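Local atomic coordinates of possible galactose mutarotase (Streptomyces platensis subsp. rosaceus, PDB entry 4RNL), a protein that probably interconverts the alpha and beta anomers of galactose or a related aldose. Residues 199-204 and 258-263; 227-232 and 243-248; 239-244 and 281-286; 274-279 and 309-314. One frame throughout, in Å; residues are numbered along the deposited sequence.

In the fold
All four contacts lie in the antiparallel beta-sandwich expected of a galactose mutarotase relative. Interaction 1 pairs two strands of one sheet; interactions 3 and 4 pair strand 278-282 with its two neighbours, 242-246 and 305-310, in the facing sheet. Interaction 2 lays the 227-232 loop beside strand 242-246, sharing His243 and Asn244 with interaction 3. Between the sheets, Leu200 CD2 and Leu281 CD2 are 3.9 Å apart, while Leu202 N bonds to Phe231 O at 2.8 Å, tying interaction 1 to 2. Asn244 OD1 reaches Gln310 NE2 at 3.0 Å, linking interactions 3 and 4. A glycerol bonded to Asp242 in interaction 3 may mark the sugar pocket.

Interaction 1: residues 199-204 and 258-263; sequences ELRLAA and VAELYD
Arg201 and Glu260 form a hydrogen-bonded pair between antiparallel strands 199-202 and 258-262, and their side chains run side by side on the same face of the sheet. Start at Arg201 CB, 4.1 Å from Glu260 O. CG, anti to the backbone N (chi1 -179°), packs against Arg232 O of the 227-232 loop. CD comes 4.1 Å from Glu260 OE1. The bend at chi3 (72°) then turns NE to the glutamate, and NE donates to OE1 at 2.9 Å in a salt bridge. OE1 sits in the guanidinium plane, yet NE reaches it from well above the carboxylate plane, because the two flat groups stand almost perpendicular. At the tip, NH2 hangs over the carboxylate, 3.1 Å from Glu260 CD.

Beneath this pair Arg201 and Glu260 exchange two backbone bonds, and Glu199 and Tyr262 do the same. Beside them Glu199 OE1 meets the edge of the Tyr262 ring at CD2, 3.6 Å away. A last bond, Ala203 N to Val258 O at 2.8 Å, closes the ladder as the chain enters an inverse gamma turn.

The other face carries Leu200, Leu202, Ala259 and Leu261. Leu202 CD2 packs on Ala259 CB at 3.6 Å, and this apolar layer rests on Leu279 and Leu281 of strand 278-282, with Phe245 of strand 242-246 alongside Leu202.

Interaction 2: residues 227-232 and 243-248; sequences TRFDFR and HNFALD. With PO4 (phosphate ion), chain G.
Arg228 brings the edge of its guanidinium toward His243, NH2 lying 4.3 Å from CE1, while its NH1 is held by Ala240 O. The CG of Arg228 covers one face of the next side chain, Phe229, whose backbone N bonds to Thr227 OG1 in an ST turn. Phe229 meets His243 in a tilted edge-to-face pair: its edge atom CE1 stands over the centre of the imidazole, the planes 55° apart and the centroids separated by 4.7 Å. An alanine in place of His243 would probably leave that edge without the ring face it now rests on and let the Phe229 ring shift. Phe229 O also touches the rim of Phe245 at CE2, 3.2 Å away.

The turn from Thr227 to Asp230 is type I, and this loop, between strands 222-223 and 235-236, packs against side chains of strand 242-246 in the beta-sandwich. Asp230 points away from that strand; its OD1 takes Arg232 N in an Asx turn and also Arg232 NE, from opposite faces of the carboxylate plane. Phe231 drops inward, CD2 at 4.0 Å from Phe245 CZ. Arg232 NH2 grips Asp230 OD2 at 2.8 Å, and its NH1 and NH2 hold two oxygens of a phosphate ion, probably from the crystallisation liquor and bonded also to Thr225.

Interaction 3: residues 239-244 and 281-286; sequences GAYDHN and LYTADH
Tyr241 and Thr283 meet where two neighbouring antiparallel strands of the sandwich, 242-246 and 278-282, give way to loops. The ladder is brief. His243 and Leu281 form a hydrogen-bonded pair, with Leu281 N giving to His243 O at 2.9 Å and His243 N to Leu281 O at 3.2 Å. Asp242 pairs with Tyr282 without such bonds, and its N turns instead to His243 ND1, so the imidazole serves as an acceptor here.

Beyond the strands a side chain takes over. With OG1 between the backbone N and the carbonyl carbon (chi1 51°), Thr283 accepts from Tyr241 N at 2.9 Å and donates to Asp285 OD2 at 2.6 Å; its own N bonds to Tyr241 O. An alanine here would probably leave Tyr241 N without its acceptor and take from Asp285 OD2 one of its two donors, leaving the carboxylate less firmly held. Tyr241 O gets a further, weak bond from a water that donates more firmly to Asp285 OD2.

The Tyr241 ring takes Leu281 CD2 off-centre in a CH-pi contact, 4.3 Å from the centroid, while its OH is bonded to Arg228 O and Arg235. Asp242 OD1 is held by Gln280 NE2 and by a glycerol, which may mark the pocket of this probable epimerase. At the far end Tyr282 OH shares a hydrogen bond of 2.7 Å with His286 ND1, which lies at the edge of the tyrosine ring.

Interaction 4: residues 274-279 and 309-314; sequences TTEPGL and TQHFPD
In the sandwich of this probable aldose 1-epimerase, strand 305-310 ends beside the start of strand 278-282, its antiparallel neighbour. Gly278 and Gln310 are the hydrogen-bonded pair: Gln310 N gives to Gly278 O at 2.9 Å, from above the carbonyl plane, and the return bond from Gly278 N is weak. A side chain at Gly278 would run into Gln310 O and the Phe312 ring, whose edge atom CE1 lies 3.8 Å from Gly278 CA.

His311 meets two residues of 274-279, one over a ring face and one at the edge. Pro277 CG sits over the centre of the imidazole, 3.8 Å from its centroid in a CH-pi contact, while the carboxylate of Glu276 comes in at the ring edge. ND1 appears to donate to OE1 there, though the position of OE1 is less certain. The bend at chi2 (-73°) brings Glu276 CD round to this edge, and the other carboxylate oxygen, OE2, is hydrogen-bonded to Ser334 OG. Phe312 meets Pro277 O edge-on through CE1, at 3.5 Å.

At the other end Thr274 and Thr309 reach tip to tip, Thr309 CG2 3.6 Å from Thr274 CB; both hydroxyls bond to Thr336 of strand 332-342. The contact thus bridges the two sheets, with Thr274 on Val258 and Leu279 on Ala259 of strand 256-262, and Phe312 lying against strand 242-246 at Asn244 and Ala246.

Interaction 1: residues 199-204 and 258-263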
loop_
_atom_site.group_PDB
_atom_site.type_symbol
_atom_site.label_atom_id
_atom_site.label_comp_id
_atom_site.label_asym_id
_atom_site.label_seq_id
_atom_site.Cartn_x
_atom_site.Cartn_y
_atom_site.Cartn_z
ATOM N N GLU A 199 13.919 5.115 -12.040
ATOM C CA GLU A 199 13.543 6.497 -12.306
ATOM C C GLU A 199 12.091 6.696 -11.902
ATOM O O GLU A 199 11.218 5.901 -12.268
ATOM C CB GLU A 199 13.745 6.825 -13.786
ATOM C CG GLU A 199 15.214 6.750 -14.199
ATOM C CD GLU A 199 15.432 7.004 -15.675
ATOM O OE1 GLU A 199 14.457 6.901 -16.455
ATOM O OE2 GLU A 199 16.591 7.307 -16.053
ATOM N N LEU A 200 11.842 7.747 -11.127
ATOM C CA LEU A 200 10.500 8.039 -10.637
ATOM C C LEU A 200 10.096 9.427 -11.084
ATOM O O LEU A 200 10.887 10.365 -10.980
ATOM C CB LEU A 200 10.469 7.980 -9.103
ATOM C CG LEU A 200 9.135 8.342 -8.438
ATOM C CD1 LEU A 200 8.049 7.371 -8.875
ATOM C CD2 LEU A 200 9.264 8.353 -6.928
ATOM N N ARG A 201 8.877 9.550 -11.599
ATOM C CA ARG A 201 8.245 10.849 -11.801
ATOM C C ARG A 201 6.971 10.899 -10.968
ATOM O O ARG A 201 6.194 9.946 -10.976
ATOM C CB ARG A 201 7.911 11.073 -13.285
ATOM C CG ARG A 201 7.275 12.445 -13.543
ATOM C CD ARG A 201 6.920 12.679 -15.015
ATOM N NE ARG A 201 5.770 11.876 -15.429
ATOM C CZ ARG A 201 4.503 12.157 -15.126
ATOM N NH1 ARG A 201 4.202 13.227 -14.400
ATOM N NH2 ARG A 201 3.528 11.361 -15.545
ATOM N N LEU A 202 6.754 11.998 -10.240
ATOM C CA LEU A 202 5.528 12.159 -9.456
ATOM C C LEU A 202 4.807 13.413 -9.880
ATOM O O LEU A 202 5.428 14.458 -10.088
ATOM C CB LEU A 202 5.821 12.257 -7.952
ATOM C CG LEU A 202 6.534 11.096 -7.269
ATOM C CD1 LEU A 202 6.878 11.481 -5.829
ATOM C CD2 LEU A 202 5.667 9.833 -7.310
ATOM N N ALA A 203 3.490 13.322 -10.001
ATOM C CA ALA A 203 2.700 14.514 -10.281
ATOM C C ALA A 203 2.398 15.209 -8.962
ATOM O O ALA A 203 1.248 15.257 -8.523
ATOM C CB ALA A 203 1.419 14.149 -11.013
ATOM N N ALA A 204 3.442 15.749 -8.342
ATOM C CA ALA A 204 3.349 16.362 -7.015
ATOM C C ALA A 204 4.295 17.559 -6.901
ATOM O O ALA A 204 5.519 17.404 -6.980
ATOM C CB ALA A 204 3.694 15.327 -5.942
ATOM N N VAL A 258 -0.459 9.302 -11.324
ATOM C CA VAL A 258 0.223 10.243 -10.426
ATOM C C VAL A 258 1.692 9.885 -10.255
ATOM O O VAL A 258 2.479 10.687 -9.737
ATOM C CB VAL A 258 -0.424 10.283 -9.029
ATOM C CG1 VAL A 258 -1.867 10.811 -9.115
ATOM C CG2 VAL A 258 -0.375 8.896 -8.382
ATOM N N ALA A 259 2.067 8.687 -10.690
ATOM C CA ALA A 259 3.451 8.253 -10.549
ATOM C C ALA A 259 3.838 7.359 -11.701
ATOM O O ALA A 259 3.047 6.518 -12.138
ATOM C CB ALA A 259 3.652 7.524 -9.229
ATOM N N GLU A 260 5.062 7.536 -12.189
ATOM C CA GLU A 260 5.624 6.639 -13.200
ATOM C C GLU A 260 6.981 6.184 -12.722
ATOM O O GLU A 260 7.865 7.008 -12.485
ATOM C CB GLU A 260 5.751 7.357 -14.552
ATOM C CG GLU A 260 4.393 7.682 -15.191
ATOM C CD GLU A 260 4.517 8.564 -16.418
ATOM O OE1 GLU A 260 5.584 9.188 -16.598
ATOM O OE2 GLU A 260 3.549 8.632 -17.206
ATOM N N LEU A 261 7.135 4.871 -12.571
ATOM C CA LEU A 261 8.379 4.289 -12.092
ATOM C C LEU A 261 8.946 3.436 -13.225
ATOM O O LEU A 261 8.190 2.770 -13.956
ATOM C CB LEU A 261 8.078 3.414 -10.872
ATOM C CG LEU A 261 9.218 2.730 -10.120
ATOM C CD1 LEU A 261 10.138 3.726 -9.415
ATOM C CD2 LEU A 261 8.607 1.761 -9.109
ATOM N N TYR A 262 10.263 3.468 -13.391
ATOM C CA TYR A 262 10.884 2.787 -14.521
ATOM C C TYR A 262 12.251 2.224 -14.167
ATOM O O TYR A 262 13.067 2.903 -13.538
ATOM C CB TYR A 262 11.005 3.757 -15.707
ATOM C CG TYR A 262 11.764 3.201 -16.896
ATOM C CD1 TYR A 262 11.283 2.101 -17.597
ATOM C CD2 TYR A 262 12.942 3.791 -17.331
ATOM C CE1 TYR A 262 11.973 1.588 -18.691
ATOM C CE2 TYR A 262 13.639 3.286 -18.428
ATOM C CZ TYR A 262 13.146 2.181 -19.102
ATOM O OH TYR A 262 13.835 1.668 -20.196
ATOM N N ASP A 263 12.501 0.978 -14.572
ATOM C CA ASP A 263 13.841 0.390 -14.453
ATOM C C ASP A 263 14.519 0.299 -15.813
ATOM O O ASP A 263 14.131 -0.528 -16.642
ATOM C CB ASP A 263 13.769 -1.025 -13.854
ATOM C CG ASP A 263 15.108 -1.747 -13.910
ATOM O OD1 ASP A 263 16.151 -1.079 -13.714
ATOM O OD2 ASP A 263 15.131 -2.982 -14.165
#

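Interaction 2: residues 227-232 and 243-248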
loop_
_atom_site.group_PDB
_atom_site.type_symbol
_atom_site.label_atom_id
_atom_site.label_comp_id
_atom_site.label_asym_id
_atom_site.label_seq_id
_atom_site.Cartn_x
_atom_site.Cartn_y
_atom_site.Cartn_z
ATOM N N THR A 227 14.417 21.258 -3.681
ATOM C CA THR A 227 14.695 20.280 -2.636
ATOM C C THR A 227 14.920 18.885 -3.217
ATOM O O THR A 227 14.672 18.632 -4.401
ATOM C CB THR A 227 13.518 20.142 -1.656
ATOM O OG1 THR A 227 12.480 19.372 -2.283
ATOM C CG2 THR A 227 12.962 21.505 -1.238
ATOM N N ARG A 228 15.353 17.968 -2.360
ATOM C CA ARG A 228 15.564 16.580 -2.766
ATOM C C ARG A 228 14.241 15.865 -3.044
ATOM O O ARG A 228 14.233 14.709 -3.487
ATOM C CB ARG A 228 16.347 15.834 -1.671
ATOM C CG ARG A 228 15.537 15.615 -0.379
ATOM C CD ARG A 228 16.420 15.089 0.760
ATOM N NE ARG A 228 16.904 13.761 0.418
ATOM C CZ ARG A 228 16.285 12.630 0.744
ATOM N NH1 ARG A 228 16.800 11.477 0.370
ATOM N NH2 ARG A 228 15.172 12.651 1.460
ATOM N N PHE A 229 13.117 16.540 -2.798
ATOM C CA PHE A 229 11.812 15.898 -2.994
ATOM C C PHE A 229 11.185 16.236 -4.346
ATOM O O PHE A 229 10.042 15.874 -4.618
ATOM C CB PHE A 229 10.867 16.260 -1.840
ATOM C CG PHE A 229 11.461 15.984 -0.489
ATOM C CD1 PHE A 229 11.436 14.698 0.042
ATOM C CD2 PHE A 229 12.078 16.996 0.233
ATOM C CE1 PHE A 229 11.993 14.432 1.284
ATOM C CE2 PHE A 229 12.643 16.741 1.481
ATOM C CZ PHE A 229 12.602 15.457 2.006
ATOM N N ASP A 230 11.939 16.920 -5.200
ATOM C CA ASP A 230 11.435 17.270 -6.528
ATOM C C ASP A 230 11.530 16.083 -7.490
ATOM O O ASP A 230 12.623 15.737 -7.961
ATOM C CB ASP A 230 12.190 18.484 -7.095
ATOM C CG ASP A 230 11.506 19.096 -8.314
ATOM O OD1 ASP A 230 10.547 18.485 -8.840
ATOM O OD2 ASP A 230 11.934 20.192 -8.761
ATOM N N PHE A 231 10.384 15.462 -7.767
ATOM C CA PHE A 231 10.271 14.364 -8.738
ATOM C C PHE A 231 9.355 14.768 -9.886
ATOM O O PHE A 231 8.767 13.911 -10.557
ATOM C CB PHE A 231 9.703 13.087 -8.083
ATOM C CG PHE A 231 10.688 12.344 -7.210
ATOM C CD1 PHE A 231 11.586 11.438 -7.766
ATOM C CD2 PHE A 231 10.684 12.512 -5.824
ATOM C CE1 PHE A 231 12.488 10.737 -6.964
ATOM C CE2 PHE A 231 11.585 11.817 -5.013
ATOM C CZ PHE A 231 12.489 10.923 -5.582
ATOM N N ARG A 232 9.218 16.070 -10.120
ATOM C CA ARG A 232 8.305 16.531 -11.161
ATOM C C ARG A 232 8.787 16.098 -12.548
ATOM O O ARG A 232 7.975 15.864 -13.447
ATOM C CB ARG A 232 8.111 18.042 -11.077
ATOM C CG ARG A 232 7.253 18.488 -9.867
ATOM C CD ARG A 232 7.229 20.006 -9.746
ATOM N NE ARG A 232 8.584 20.538 -9.589
ATOM C CZ ARG A 232 8.920 21.812 -9.771
ATOM N NH1 ARG A 232 8.003 22.705 -10.115
ATOM N NH2 ARG A 232 10.180 22.192 -9.613
ATOM N N HIS A 243 8.327 9.730 3.067
ATOM C CA HIS A 243 7.665 11.030 3.005
ATOM C C HIS A 243 6.399 10.974 2.180
ATOM O O HIS A 243 6.325 10.245 1.188
ATOM C CB HIS A 243 8.606 12.058 2.383
ATOM C CG HIS A 243 9.805 12.354 3.228
ATOM N ND1 HIS A 243 10.912 11.534 3.253
ATOM C CD2 HIS A 243 10.056 13.360 4.096
ATOM C CE1 HIS A 243 11.807 12.036 4.088
ATOM N NE2 HIS A 243 11.314 13.147 4.610
ATOM N N ASN A 244 5.403 11.749 2.605
ATOM C CA ASN A 244 4.162 11.906 1.868
ATOM C C ASN A 244 4.275 13.057 0.879
ATOM O O ASN A 244 4.740 14.148 1.230
ATOM C CB ASN A 244 3.009 12.190 2.847
ATOM C CG ASN A 244 1.707 12.539 2.138
ATOM O OD1 ASN A 244 0.999 11.656 1.645
ATOM N ND2 ASN A 244 1.376 13.831 2.103
ATOM N N PHE A 245 3.840 12.810 -0.353
ATOM C CA PHE A 245 3.729 13.854 -1.367
ATOM C C PHE A 245 2.268 14.282 -1.527
ATOM O O PHE A 245 1.369 13.448 -1.536
ATOM C CB PHE A 245 4.306 13.347 -2.700
ATOM C CG PHE A 245 5.794 13.145 -2.661
ATOM C CD1 PHE A 245 6.338 11.996 -2.096
ATOM C CD2 PHE A 245 6.650 14.133 -3.128
ATOM C CE1 PHE A 245 7.707 11.816 -2.023
ATOM C CE2 PHE A 245 8.027 13.961 -3.061
ATOM C CZ PHE A 245 8.557 12.813 -2.506
ATOM N N ALA A 246 2.039 15.590 -1.632
ATOM C CA ALA A 246 0.708 16.119 -1.904
ATOM C C ALA A 246 0.497 16.112 -3.416
ATOM O O ALA A 246 1.031 16.956 -4.140
ATOM C CB ALA A 246 0.579 17.543 -1.341
ATOM N N LEU A 247 -0.271 15.147 -3.897
ATOM C CA LEU A 247 -0.474 14.989 -5.328
ATOM C C LEU A 247 -1.243 16.161 -5.904
ATOM O O LEU A 247 -2.219 16.626 -5.308
ATOM C CB LEU A 247 -1.234 13.683 -5.593
ATOM C CG LEU A 247 -0.506 12.466 -5.028
ATOM C CD1 LEU A 247 -1.328 11.196 -5.238
ATOM C CD2 LEU A 247 0.857 12.336 -5.691
ATOM N N ASP A 248 -0.806 16.652 -7.061
ATOM C CA ASP A 248 -1.515 17.754 -7.713
ATOM C C ASP A 248 -2.963 17.355 -8.005
ATOM O O ASP A 248 -3.226 16.261 -8.511
ATOM C CB ASP A 248 -0.801 18.168 -9.006
ATOM C CG ASP A 248 0.624 18.658 -8.754
ATOM O OD1 ASP A 248 0.919 19.109 -7.624
ATOM O OD2 ASP A 248 1.446 18.599 -9.690
HETATM P P PO4 G . 10.197 25.845 -10.546
HETATM O O1 PO4 G . 10.536 27.262 -10.161
HETATM O O2 PO4 G . 11.111 24.892 -9.819
HETATM O O3 PO4 G . 8.756 25.551 -10.199
HETATM O O4 PO4 G . 10.423 25.674 -12.030
#

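Interaction 3: residues 239-244 and 281-286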
loop_
_atom_site.group_PDB
_atom_site.type_symbol
_atom_site.label_atom_id
_atom_site.label_comp_id
_atom_site.label_asym_id
_atom_site.label_seq_id
_atom_site.Cartn_x
_atom_site.Cartn_y
_atom_site.Cartn_z
ATOM N N GLY A 239 18.068 8.489 -3.226
ATOM C CA GLY A 239 18.208 8.694 -1.792
ATOM C C GLY A 239 17.199 7.916 -0.971
ATOM O O GLY A 239 16.397 7.149 -1.518
ATOM N N ALA A 240 17.250 8.108 0.346
ATOM C CA ALA A 240 16.289 7.503 1.256
ATOM C C ALA A 240 15.089 8.435 1.396
ATOM O O ALA A 240 15.257 9.654 1.522
ATOM C CB ALA A 240 16.932 7.276 2.616
ATOM N N TYR A 241 13.890 7.861 1.366
ATOM C CA TYR A 241 12.657 8.616 1.568
ATOM C C TYR A 241 11.721 7.860 2.491
ATOM O O TYR A 241 11.713 6.626 2.527
ATOM C CB TYR A 241 11.949 8.888 0.224
ATOM C CG TYR A 241 12.746 9.788 -0.693
ATOM C CD1 TYR A 241 12.618 11.169 -0.616
ATOM C CD2 TYR A 241 13.630 9.257 -1.623
ATOM C CE1 TYR A 241 13.358 12.008 -1.439
ATOM C CE2 TYR A 241 14.380 10.085 -2.460
ATOM C CZ TYR A 241 14.236 11.460 -2.358
ATOM O OH TYR A 241 14.970 12.292 -3.181
ATOM N N ASP A 242 10.941 8.613 3.255
ATOM C CA ASP A 242 9.809 8.076 3.993
ATOM C C ASP A 242 8.890 9.268 4.182
ATOM O O ASP A 242 8.730 9.781 5.292
ATOM C CB ASP A 242 10.255 7.506 5.338
ATOM C CG ASP A 242 9.132 6.794 6.071
ATOM O OD1 ASP A 242 8.037 6.625 5.478
ATOM O OD2 ASP A 242 9.346 6.396 7.241
ATOM N N HIS A 243 8.327 9.730 3.067
ATOM C CA HIS A 243 7.665 11.030 3.005
ATOM C C HIS A 243 6.399 10.974 2.180
ATOM O O HIS A 243 6.325 10.245 1.188
ATOM C CB HIS A 243 8.606 12.058 2.383
ATOM C CG HIS A 243 9.805 12.354 3.228
ATOM N ND1 HIS A 243 10.912 11.534 3.253
ATOM C CD2 HIS A 243 10.056 13.360 4.096
ATOM C CE1 HIS A 243 11.807 12.036 4.088
ATOM N NE2 HIS A 243 11.314 13.147 4.610
ATOM N N ASN A 244 5.403 11.749 2.605
ATOM C CA ASN A 244 4.162 11.906 1.868
ATOM C C ASN A 244 4.275 13.057 0.879
ATOM O O ASN A 244 4.740 14.148 1.230
ATOM C CB ASN A 244 3.009 12.190 2.847
ATOM C CG ASN A 244 1.707 12.539 2.138
ATOM O OD1 ASN A 244 0.999 11.656 1.645
ATOM N ND2 ASN A 244 1.376 13.831 2.103
ATOM N N LEU A 281 6.172 7.764 -0.233
ATOM C CA LEU A 281 7.287 7.111 -0.904
ATOM C C LEU A 281 8.179 6.569 0.202
ATOM O O LEU A 281 8.642 7.327 1.038
ATOM C CB LEU A 281 8.057 8.130 -1.752
ATOM C CG LEU A 281 9.381 7.657 -2.356
ATOM C CD1 LEU A 281 9.156 6.436 -3.217
ATOM C CD2 LEU A 281 10.024 8.775 -3.174
ATOM N N TYR A 282 8.389 5.260 0.238
ATOM C CA TYR A 282 9.238 4.681 1.272
ATOM C C TYR A 282 10.257 3.758 0.636
ATOM O O TYR A 282 9.903 2.841 -0.099
ATOM C CB TYR A 282 8.407 3.936 2.330
ATOM C CG TYR A 282 9.277 3.285 3.380
ATOM C CD1 TYR A 282 10.240 4.021 4.063
ATOM C CD2 TYR A 282 9.145 1.932 3.680
ATOM C CE1 TYR A 282 11.061 3.423 5.020
ATOM C CE2 TYR A 282 9.950 1.325 4.635
ATOM C CZ TYR A 282 10.901 2.076 5.301
ATOM O OH TYR A 282 11.699 1.473 6.241
ATOM N N THR A 283 11.528 4.010 0.913
ATOM C CA THR A 283 12.600 3.275 0.249
ATOM C C THR A 283 13.161 2.102 1.051
ATOM O O THR A 283 14.278 1.673 0.796
ATOM C CB THR A 283 13.752 4.217 -0.167
ATOM O OG1 THR A 283 14.153 5.006 0.966
ATOM C CG2 THR A 283 13.285 5.152 -1.272
ATOM N N ALA A 284 12.395 1.590 2.013
ATOM C CA ALA A 284 12.732 0.324 2.689
ATOM C C ALA A 284 14.088 0.335 3.375
ATOM O O ALA A 284 14.854 -0.637 3.295
ATOM C CB ALA A 284 12.652 -0.863 1.700
ATOM N N ASP A 285 14.404 1.422 4.061
ATOM C CA ASP A 285 15.725 1.518 4.656
ATOM C C ASP A 285 15.905 0.670 5.912
ATOM O O ASP A 285 17.027 0.461 6.362
ATOM C CB ASP A 285 16.091 2.982 4.883
ATOM C CG ASP A 285 15.982 3.784 3.611
ATOM O OD1 ASP A 285 16.977 3.826 2.849
ATOM O OD2 ASP A 285 14.882 4.325 3.355
ATOM N N HIS A 286 14.811 0.151 6.457
ATOM C CA HIS A 286 14.906 -0.691 7.651
ATOM C C HIS A 286 15.442 -2.088 7.325
ATOM O O HIS A 286 15.918 -2.800 8.204
ATOM C CB HIS A 286 13.544 -0.810 8.323
ATOM C CG HIS A 286 12.587 -1.693 7.586
ATOM N ND1 HIS A 286 11.847 -1.254 6.509
ATOM C CD2 HIS A 286 12.247 -2.989 7.776
ATOM C CE1 HIS A 286 11.095 -2.246 6.062
ATOM N NE2 HIS A 286 11.315 -3.309 6.818
HETATM O O HOH W 1 13.768 6.195 5.089
#

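Interaction 4: residues 274-279 and 309-314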
loop_
_atom_site.group_PDB
_atom_site.type_symbol
_atom_site.label_atom_id
_atom_site.label_comp_id
_atom_site.label_asym_id
_atom_site.label_seq_id
_atom_site.Cartn_x
_atom_site.Cartn_y
_atom_site.Cartn_z
ATOM N N THR A 274 -4.490 6.885 -9.180
ATOM C CA THR A 274 -5.231 6.839 -7.927
ATOM C C THR A 274 -6.227 7.973 -7.783
ATOM O O THR A 274 -6.116 9.008 -8.441
ATOM C CB THR A 274 -4.277 6.844 -6.704
ATOM O OG1 THR A 274 -5.011 6.532 -5.512
ATOM C CG2 THR A 274 -3.597 8.207 -6.537
ATOM N N THR A 275 -7.207 7.757 -6.910
ATOM C CA THR A 275 -8.157 8.786 -6.505
ATOM C C THR A 275 -7.611 9.585 -5.318
ATOM O O THR A 275 -8.115 10.660 -4.987
ATOM C CB THR A 275 -9.467 8.135 -6.058
ATOM O OG1 THR A 275 -9.169 7.120 -5.092
ATOM C CG2 THR A 275 -10.185 7.497 -7.251
ATOM N N GLU A 276 -6.585 9.044 -4.667
ATOM C CA GLU A 276 -6.062 9.619 -3.418
ATOM C C GLU A 276 -5.331 10.946 -3.606
ATOM O O GLU A 276 -4.783 11.215 -4.680
ATOM C CB GLU A 276 -5.108 8.610 -2.758
ATOM C CG GLU A 276 -5.806 7.364 -2.226
ATOM C CD GLU A 276 -6.622 7.640 -0.972
ATOM O OE1 GLU A 276 -6.243 8.537 -0.190
ATOM O OE2 GLU A 276 -7.651 6.961 -0.761
ATOM N N PRO A 277 -5.285 11.770 -2.545
ATOM C CA PRO A 277 -4.584 13.056 -2.607
ATOM C C PRO A 277 -3.102 12.963 -2.240
ATOM O O PRO A 277 -2.340 13.926 -2.424
ATOM C CB PRO A 277 -5.304 13.872 -1.535
ATOM C CG PRO A 277 -5.659 12.829 -0.479
ATOM C CD PRO A 277 -6.033 11.607 -1.279
ATOM N N GLY A 278 -2.693 11.831 -1.692
ATOM C CA GLY A 278 -1.334 11.713 -1.202
ATOM C C GLY A 278 -0.655 10.426 -1.624
ATOM O O GLY A 278 -1.296 9.448 -2.022
ATOM N N LEU A 279 0.668 10.434 -1.536
ATOM C CA LEU A 279 1.445 9.246 -1.836
ATOM C C LEU A 279 2.623 9.196 -0.885
ATOM O O LEU A 279 3.407 10.136 -0.818
ATOM C CB LEU A 279 1.916 9.280 -3.297
ATOM C CG LEU A 279 2.764 8.122 -3.838
ATOM C CD1 LEU A 279 2.535 7.967 -5.335
ATOM C CD2 LEU A 279 4.237 8.390 -3.614
ATOM N N THR A 309 -0.612 4.994 -1.927
ATOM C CA THR A 309 -1.576 6.073 -2.142
ATOM C C THR A 309 -2.443 6.176 -0.902
ATOM O O THR A 309 -2.896 5.163 -0.366
ATOM C CB THR A 309 -2.429 5.795 -3.378
ATOM O OG1 THR A 309 -3.065 4.527 -3.219
ATOM C CG2 THR A 309 -1.541 5.736 -4.635
ATOM N N GLN A 310 -2.681 7.401 -0.437
ATOM C CA GLN A 310 -3.238 7.571 0.897
ATOM C C GLN A 310 -3.707 8.998 1.128
ATOM O O GLN A 310 -3.424 9.897 0.330
ATOM C CB GLN A 310 -2.136 7.249 1.911
ATOM C CG GLN A 310 -0.946 8.207 1.773
ATOM C CD GLN A 310 0.068 8.051 2.875
ATOM O OE1 GLN A 310 0.062 7.055 3.597
ATOM N NE2 GLN A 310 0.949 9.046 3.022
ATOM N N HIS A 311 -4.442 9.207 2.215
ATOM C CA HIS A 311 -4.589 10.554 2.761
ATOM C C HIS A 311 -3.352 10.853 3.622
ATOM O O HIS A 311 -2.596 9.942 3.963
ATOM C CB HIS A 311 -5.891 10.685 3.558
ATOM C CG HIS A 311 -7.093 10.974 2.707
ATOM N ND1 HIS A 311 -7.406 10.232 1.586
ATOM C CD2 HIS A 311 -8.056 11.917 2.817
ATOM C CE1 HIS A 311 -8.508 10.712 1.039
ATOM N NE2 HIS A 311 -8.924 11.736 1.765
ATOM N N PHE A 312 -3.138 12.125 3.951
ATOM C CA PHE A 312 -1.880 12.566 4.564
ATOM C C PHE A 312 -1.687 12.016 5.982
ATOM O O PHE A 312 -2.664 11.813 6.711
ATOM C CB PHE A 312 -1.830 14.102 4.647
ATOM C CG PHE A 312 -1.932 14.816 3.320
ATOM C CD1 PHE A 312 -1.885 14.130 2.109
ATOM C CD2 PHE A 312 -2.065 16.198 3.296
ATOM C CE1 PHE A 312 -1.979 14.820 0.901
ATOM C CE2 PHE A 312 -2.157 16.892 2.101
ATOM C CZ PHE A 312 -2.114 16.197 0.899
ATOM N N PRO A 313 -0.420 11.783 6.387
ATOM C CA PRO A 313 -0.114 11.371 7.765
ATOM C C PRO A 313 -0.722 12.325 8.782
ATOM O O PRO A 313 -0.734 13.537 8.548
ATOM C CB PRO A 313 1.416 11.465 7.828
ATOM C CG PRO A 313 1.853 11.215 6.411
ATOM C CD PRO A 313 0.792 11.851 5.547
ATOM N N ASP A 314 -1.224 11.770 9.884
ATOM C CA ASP A 314 -1.731 12.539 11.021
ATOM C C ASP A 314 -2.975 13.370 10.702
ATOM O O ASP A 314 -3.271 14.339 11.398
ATOM C CB ASP A 314 -0.638 13.434 11.630
ATOM C CG ASP A 314 -0.949 13.831 13.065
ATOM O OD1 ASP A 314 -1.581 13.013 13.772
ATOM O OD2 ASP A 314 -0.582 14.954 13.489
#